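Local coordinates for copper homeostasis protein CutC (Streptococcus agalactiae, PDB 2BDQ) that probably binds copper ions and is thought to take part in copper homeostasis in the cytoplasm, at residues L121-A126 and L145-I150. Residues are numbered along the deposited sequence; the frame is centred on the assembly and turned at random.
Sequences LVFHMA and LGFTRI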
# COMPACT_ATOMS: atom_id res chain seq x y z
N LEU A 121 5.09 -17.26 -12.09
CA LEU A 121 4.04 -16.26 -12.24
C LEU A 121 2.65 -16.79 -11.92
O LEU A 121 2.30 -17.90 -12.30
CB LEU A 121 4.05 -15.71 -13.67
CG LEU A 121 5.29 -14.96 -14.12
CD1 LEU A 121 5.19 -14.68 -15.62
CD2 LEU A 121 5.42 -13.66 -13.34
N VAL A 122 1.87 -15.97 -11.22
CA VAL A 122 0.51 -16.33 -10.88
C VAL A 122 -0.46 -15.22 -11.29
O VAL A 122 -0.17 -14.04 -11.10
CB VAL A 122 0.37 -16.67 -9.36
CG1 VAL A 122 1.28 -15.81 -8.54
CG2 VAL A 122 -1.08 -16.50 -8.91
N PHE A 123 -1.57 -15.63 -11.90
CA PHE A 123 -2.63 -14.73 -12.36
C PHE A 123 -3.67 -14.74 -11.23
O PHE A 123 -4.13 -15.81 -10.81
CB PHE A 123 -3.23 -15.27 -13.68
CG PHE A 123 -3.95 -14.24 -14.50
CD1 PHE A 123 -5.28 -13.90 -14.24
CD2 PHE A 123 -3.30 -13.57 -15.52
CE1 PHE A 123 -5.93 -12.90 -14.97
CE2 PHE A 123 -3.94 -12.57 -16.25
CZ PHE A 123 -5.26 -12.24 -15.98
N HIS A 124 -4.03 -13.56 -10.73
CA HIS A 124 -4.97 -13.49 -9.61
C HIS A 124 -6.47 -13.45 -9.92
O HIS A 124 -6.89 -13.74 -11.04
CB HIS A 124 -4.60 -12.32 -8.69
CG HIS A 124 -4.48 -11.01 -9.40
ND1 HIS A 124 -5.47 -10.52 -10.23
CD2 HIS A 124 -3.52 -10.06 -9.38
CE1 HIS A 124 -5.12 -9.33 -10.68
NE2 HIS A 124 -3.94 -9.03 -10.18
N MSE A 125 -7.25 -13.10 -8.90
CA MSE A 125 -8.71 -13.02 -8.95
C MSE A 125 -9.28 -12.32 -10.19
O MSE A 125 -10.47 -12.44 -10.48
CB MSE A 125 -9.22 -12.32 -7.67
CG MSE A 125 -10.37 -13.01 -6.92
SE MSE A 125 -9.87 -14.41 -5.63
CE MSE A 125 -9.31 -13.30 -4.14
N ALA A 126 -8.45 -11.59 -10.92
CA ALA A 126 -8.94 -10.93 -12.13
C ALA A 126 -9.47 -11.98 -13.11
O ALA A 126 -10.25 -11.67 -14.01
CB ALA A 126 -7.83 -10.12 -12.79
N LEU A 145 1.71 -18.34 -21.92
CA LEU A 145 2.46 -17.21 -21.39
C LEU A 145 3.46 -17.65 -20.32
O LEU A 145 4.19 -16.82 -19.78
CB LEU A 145 1.51 -16.17 -20.81
CG LEU A 145 0.66 -15.45 -21.85
CD1 LEU A 145 -0.41 -14.62 -21.18
CD2 LEU A 145 1.57 -14.57 -22.71
N GLY A 146 3.47 -18.94 -20.01
CA GLY A 146 4.40 -19.45 -19.02
C GLY A 146 4.04 -19.22 -17.56
O GLY A 146 4.93 -19.18 -16.71
N PHE A 147 2.75 -19.09 -17.27
CA PHE A 147 2.28 -18.88 -15.90
C PHE A 147 2.29 -20.19 -15.11
O PHE A 147 2.03 -21.25 -15.66
CB PHE A 147 0.86 -18.30 -15.92
CG PHE A 147 0.83 -16.80 -15.91
CD1 PHE A 147 0.55 -16.11 -14.73
CD2 PHE A 147 1.08 -16.08 -17.08
CE1 PHE A 147 0.54 -14.71 -14.71
CE2 PHE A 147 1.07 -14.69 -17.06
CZ PHE A 147 0.79 -14.00 -15.87
N THR A 148 2.58 -20.09 -13.81
CA THR A 148 2.66 -21.25 -12.92
C THR A 148 1.32 -21.64 -12.28
O THR A 148 1.01 -22.82 -12.17
CB THR A 148 3.70 -21.01 -11.81
OG1 THR A 148 4.97 -20.73 -12.41
CG2 THR A 148 3.83 -22.23 -10.91
N ARG A 149 0.55 -20.66 -11.84
CA ARG A 149 -0.75 -20.96 -11.25
C ARG A 149 -1.74 -19.83 -11.39
O ARG A 149 -1.39 -18.70 -11.75
CB ARG A 149 -0.62 -21.37 -9.77
CG ARG A 149 -0.03 -20.34 -8.87
CD ARG A 149 -0.10 -20.75 -7.40
NE ARG A 149 0.85 -19.94 -6.66
CZ ARG A 149 2.16 -20.14 -6.68
NH1 ARG A 149 2.66 -21.15 -7.39
NH2 ARG A 149 2.98 -19.31 -6.03
N ILE A 150 -2.99 -20.16 -11.09
CA ILE A 150 -4.10 -19.22 -11.19
C ILE A 150 -4.89 -19.24 -9.89
O ILE A 150 -5.29 -20.30 -9.40
CB ILE A 150 -5.07 -19.62 -12.32
CG1 ILE A 150 -4.30 -19.84 -13.62
CG2 ILE A 150 -6.12 -18.54 -12.51
CD1 ILE A 150 -5.17 -20.31 -14.78
O HOH W 1 5.84 -19.16 -14.45
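Strands 121-123 and 149-152 are neighbouring parallel staves of the CutC barrel, joined by helix 135-144. Leu121 O takes two backbone N-H groups, both in its carbonyl plane. Thr148 N donates a hydrogen bond to Leu121 O at 2.7 Å. The second hydrogen bond, from Arg149 N to Leu121 O, is longer, 3.3 Å. Phe123 N donates a hydrogen bond to Arg149 O at 3.1 Å, in register with the parallel pairs Val122-Arg149 and Phe123-Ile150. At the start of the pair, one water accepts from Leu121 N, donates to Gly146 O and also bonds Thr148 OG1. Gly146 closes helix 135-144 in a Schellman motif. The Phe147 ring lies against strand 121-123. Leu121 CB sits over one face, 3.9 Å from the Phe147 ring centroid, a CH-pi contact. Phe123 has CG anti to its backbone N (chi1 -159°). Its ring edge points to the Phe147 face in an offset edge-to-face pair, with planes at 63°. Leu142 of helix 135-144 touches the side chains of both phenylalanines. On the other face of the sheet, Val122 CB meets Arg149 CG at 3.7 Å, and the two side chains cross obliquely. Rings packed under the helix and an arginine on the barrel-interior side fit the beta-alpha-beta unit of a TIM barrel.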